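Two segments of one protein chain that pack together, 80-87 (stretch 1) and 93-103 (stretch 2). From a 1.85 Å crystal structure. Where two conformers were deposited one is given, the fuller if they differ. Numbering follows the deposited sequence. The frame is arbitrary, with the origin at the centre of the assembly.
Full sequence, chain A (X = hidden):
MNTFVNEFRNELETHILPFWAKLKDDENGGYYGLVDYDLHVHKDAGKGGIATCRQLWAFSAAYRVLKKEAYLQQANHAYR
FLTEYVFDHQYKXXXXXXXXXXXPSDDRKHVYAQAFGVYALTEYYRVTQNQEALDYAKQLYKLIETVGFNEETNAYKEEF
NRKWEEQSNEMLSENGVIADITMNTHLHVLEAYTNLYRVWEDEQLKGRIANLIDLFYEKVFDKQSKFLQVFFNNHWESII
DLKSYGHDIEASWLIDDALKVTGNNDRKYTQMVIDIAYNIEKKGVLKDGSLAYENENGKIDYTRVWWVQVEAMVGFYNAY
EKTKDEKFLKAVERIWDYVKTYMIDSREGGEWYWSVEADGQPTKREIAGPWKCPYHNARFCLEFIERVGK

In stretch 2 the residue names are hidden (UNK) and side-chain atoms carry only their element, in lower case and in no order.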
# COMPACT_ATOMS: atom_id res chain seq x y z
N ARG A 80 -10.78 -11.61 12.30
CA ARG A 80 -11.64 -11.46 13.47
C ARG A 80 -11.63 -10.04 14.01
O ARG A 80 -12.67 -9.45 14.21
CB ARG A 80 -11.23 -12.42 14.60
CG ARG A 80 -11.55 -13.87 14.27
CD ARG A 80 -11.39 -14.75 15.50
NE ARG A 80 -10.01 -15.09 15.87
CZ ARG A 80 -9.26 -16.05 15.34
NH1 ARG A 80 -9.75 -16.91 14.46
NH2 ARG A 80 -7.99 -16.17 15.72
N PHE A 81 -10.45 -9.47 14.23
CA PHE A 81 -10.38 -8.13 14.76
C PHE A 81 -10.97 -7.10 13.79
O PHE A 81 -11.59 -6.12 14.22
CB PHE A 81 -8.92 -7.76 15.06
CG PHE A 81 -8.85 -6.51 15.92
CD1 PHE A 81 -9.29 -6.55 17.23
CD2 PHE A 81 -8.33 -5.30 15.43
CE1 PHE A 81 -9.17 -5.43 18.05
CE2 PHE A 81 -8.28 -4.17 16.23
CZ PHE A 81 -8.67 -4.24 17.54
N LEU A 82 -10.68 -7.29 12.50
CA LEU A 82 -11.18 -6.39 11.47
C LEU A 82 -12.70 -6.39 11.47
O LEU A 82 -13.30 -5.32 11.46
CB LEU A 82 -10.63 -6.72 10.08
CG LEU A 82 -11.08 -5.81 8.94
CD1 LEU A 82 -10.42 -4.43 9.10
CD2 LEU A 82 -10.79 -6.41 7.58
N THR A 83 -13.34 -7.58 11.42
CA THR A 83 -14.78 -7.64 11.23
C THR A 83 -15.53 -7.38 12.54
O THR A 83 -16.65 -6.88 12.50
CB THR A 83 -15.20 -8.96 10.58
OG1 THR A 83 -14.56 -10.00 11.29
CG2 THR A 83 -14.77 -9.04 9.12
N GLU A 84 -14.91 -7.68 13.69
CA GLU A 84 -15.56 -7.56 14.99
C GLU A 84 -15.50 -6.14 15.55
O GLU A 84 -16.52 -5.64 16.02
CB GLU A 84 -14.96 -8.58 15.96
CG GLU A 84 -15.44 -9.98 15.61
CD GLU A 84 -14.72 -11.08 16.37
OE1 GLU A 84 -14.01 -10.74 17.34
OE2 GLU A 84 -14.81 -12.24 15.92
N TYR A 85 -14.34 -5.46 15.43
CA TYR A 85 -14.13 -4.15 16.03
C TYR A 85 -13.93 -3.02 15.00
O TYR A 85 -14.38 -1.90 15.25
CB TYR A 85 -12.95 -4.28 16.99
CG TYR A 85 -13.26 -5.23 18.14
CD1 TYR A 85 -14.14 -4.85 19.17
CD2 TYR A 85 -12.74 -6.51 18.17
CE1 TYR A 85 -14.46 -5.74 20.18
CE2 TYR A 85 -13.03 -7.40 19.19
CZ TYR A 85 -13.92 -7.01 20.19
OH TYR A 85 -14.19 -7.93 21.17
N VAL A 86 -13.17 -3.24 13.91
CA VAL A 86 -12.80 -2.12 13.04
C VAL A 86 -14.00 -1.75 12.17
O VAL A 86 -14.20 -0.57 11.88
CB VAL A 86 -11.54 -2.38 12.19
CG1 VAL A 86 -11.27 -1.24 11.20
CG2 VAL A 86 -10.33 -2.67 13.06
N PHE A 87 -14.79 -2.75 11.75
CA PHE A 87 -16.03 -2.53 11.02
C PHE A 87 -17.04 -1.91 11.96
O PHE A 87 -17.19 -2.36 13.10
CB PHE A 87 -16.56 -3.82 10.37
CG PHE A 87 -17.66 -3.62 9.33
CD1 PHE A 87 -19.01 -3.53 9.74
CD2 PHE A 87 -17.39 -3.48 7.97
CE1 PHE A 87 -20.02 -3.32 8.80
CE2 PHE A 87 -18.41 -3.26 7.03
CZ PHE A 87 -19.71 -3.18 7.45
N UNK A 93 -18.80 0.31 7.29
CA UNK A 93 -17.47 0.71 6.85
C UNK A 93 -16.48 0.65 8.01
O UNK A 93 -16.87 0.42 9.15
N UNK A 94 -15.19 0.86 7.69
CA UNK A 94 -14.11 0.66 8.64
C UNK A 94 -13.78 1.97 9.32
O UNK A 94 -13.64 2.98 8.64
c UNK A 94 -12.85 0.12 7.94
c UNK A 94 -11.65 -1.51 6.50
c UNK A 94 -13.01 -1.12 7.07
c UNK A 94 -13.62 -2.27 7.84
N UNK A 95 -13.71 1.93 10.65
CA UNK A 95 -13.16 3.02 11.45
C UNK A 95 -11.72 3.32 11.05
O UNK A 95 -10.97 2.41 10.69
o UNK A 95 -18.44 2.39 15.19
c UNK A 95 -17.18 2.47 14.67
c UNK A 95 -14.64 2.52 13.49
c UNK A 95 -13.23 2.56 12.91
c UNK A 95 -15.54 3.57 13.31
c UNK A 95 -16.81 3.55 13.88
c UNK A 95 -15.05 1.44 14.25
c UNK A 95 -16.32 1.40 14.83
N UNK A 96 -11.31 4.57 11.25
CA UNK A 96 -9.92 4.98 11.05
C UNK A 96 -8.99 4.44 12.14
O UNK A 96 -7.87 3.99 11.85
c UNK A 96 -7.67 7.81 11.29
c UNK A 96 -6.82 7.78 9.22
c UNK A 96 -8.56 7.08 10.55
c UNK A 96 -9.87 6.50 11.00
c UNK A 96 -8.45 6.48 8.00
c UNK A 96 -7.66 6.63 6.88
n UNK A 96 -6.63 8.22 10.50
c UNK A 96 -6.49 7.38 6.91
c UNK A 96 -6.05 7.96 8.08
c UNK A 96 -8.03 7.06 9.20
N UNK A 97 -9.44 4.52 13.39
CA UNK A 97 -8.70 3.97 14.52
C UNK A 97 -9.67 3.37 15.53
O UNK A 97 -10.81 3.83 15.67
c UNK A 97 -4.92 4.20 16.12
s UNK A 97 -5.22 4.68 14.41
c UNK A 97 -7.89 5.04 15.28
c UNK A 97 -6.72 5.68 14.54
N UNK A 98 -9.19 2.34 16.24
CA UNK A 98 -9.81 1.85 17.46
C UNK A 98 -8.76 1.83 18.56
O UNK A 98 -7.57 1.90 18.30
c UNK A 98 -11.64 0.56 16.26
c UNK A 98 -9.48 -0.60 16.84
c UNK A 98 -10.48 0.48 17.25
N UNK A 99 -9.20 1.76 19.82
CA UNK A 99 -8.30 1.69 20.96
C UNK A 99 -7.86 0.24 21.08
O UNK A 99 -8.32 -0.61 20.33
o UNK A 99 -10.84 2.04 23.63
c UNK A 99 -8.94 2.27 22.22
c UNK A 99 -10.11 1.48 22.78
o UNK A 99 -10.33 0.34 22.35
N UNK A 100 -7.05 -0.06 22.09
CA UNK A 100 -6.45 -1.38 22.19
C UNK A 100 -7.49 -2.46 22.47
O UNK A 100 -7.19 -3.64 22.25
c UNK A 100 -5.31 -1.34 23.20
c UNK A 100 -6.53 -0.22 26.63
c UNK A 100 -5.51 -2.50 25.45
c UNK A 100 -5.71 -1.36 24.67
c UNK A 100 -5.85 -2.51 26.80
o UNK A 100 -6.70 -1.29 28.70
c UNK A 100 -6.35 -1.36 27.39
c UNK A 100 -6.20 -0.22 25.29
N UNK A 101 -8.69 -2.09 22.96
CA UNK A 101 -9.75 -3.07 23.17
C UNK A 101 -10.75 -3.09 22.01
O UNK A 101 -11.73 -3.81 22.06
c UNK A 101 -10.36 -2.85 27.02
c UNK A 101 -10.46 -2.75 24.49
n UNK A 101 -10.41 -1.97 29.31
c UNK A 101 -9.57 -2.89 25.71
c UNK A 101 -9.57 -2.25 28.14
N UNK A 102 -10.52 -2.29 20.96
CA UNK A 102 -11.37 -2.35 19.79
C UNK A 102 -12.54 -1.38 19.86
O UNK A 102 -13.38 -1.37 18.98
N UNK A 103 -12.56 -0.52 20.88
CA UNK A 103 -13.55 0.54 20.90
C UNK A 103 -13.13 1.63 19.92
O UNK A 103 -11.96 2.00 19.89
n UNK A 103 -13.09 0.19 24.34
o UNK A 103 -14.97 -0.45 23.32
c UNK A 103 -13.97 0.25 23.36
c UNK A 103 -13.71 1.23 22.24

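Position 93 has no side-chain atoms, and its phi of 87° by itself favours the residue that lacks them; its backbone N lies over one face of the Phe-87 ring, and its O is 3.6 Å from Phe-87 CA. It is Gly-93. Position 94 carries four carbons, forked at the second. Its CB is 3.9 Å from Val-86 CG1, and one branch tip lies 4.0 Å from Phe-87 CD2 and 4.1 Å from Leu-82 CD1. The fork at the second carbon makes this Leu-94.

At position 95 one carbon leads to a six-carbon ring bearing an oxygen. The backbone O of Tyr-85 meets the ring edge, 3.6 Å from a ring carbon, and the residue is Tyr-95. Position 96 has one carbon followed by fused five- and six-membered rings holding eight carbons and one nitrogen; it points away from the helix, and only Trp-96 fits. Position 97 is an unbranched chain of two carbons, a sulfur and a carbon: Met-97.

Position 98 has three carbons, the first carrying the other two. It points toward stretch 1, with one methyl 3.8 Å from Phe-81 CZ and the other 3.8 Å from Tyr-85 O. With all three atoms carbon, this is Val-98 rather than the isosteric threonine.

Position 99 has two carbons, the second carrying two atoms, both oxygen in the model. One accepts hydrogen bonds from the backbone N atoms of positions 101 and 103, as a carboxylate can, giving Asp-99. Position 100 is another single carbon and six-carbon ring with one oxygen, pointing away, hence Tyr-100. Four carbons in a row ending in nitrogen make position 101 Lys-101; its backbone O lies over one face of the Tyr-85 ring.

Position 102 has no side chain. A CB here would point toward the helix and lie 2.5 Å from Tyr-85 CG, a clash, and phi/psi of 92/7° would jam it against the preceding carbonyl. This is Gly-102. Position 103 has two carbons, the second carrying one oxygen and one nitrogen; the nitrogen donates to Asp-99 OD2 at 3.0 Å, as expected of Asn-103.

The contact combines one backbone anchor with apolar packing. As the helix ends, Val-86 O accepts a hydrogen bond from Tyr-95 N (2.8 Å, 164°), holding Phe-87 and Leu-94 in a single beta bridge. Leu-94 packs against Leu-82, Val-86 and Phe-87, while Val-98 reaches Phe-81 and Val-86. The type I turn from Asp-99 to Gly-102 brings the Gly-102 backbone against Phe-81 and Tyr-85, where the absence of a side chain permits the close approach.

Stretch 2 93-103: GLYWMVDYKGN
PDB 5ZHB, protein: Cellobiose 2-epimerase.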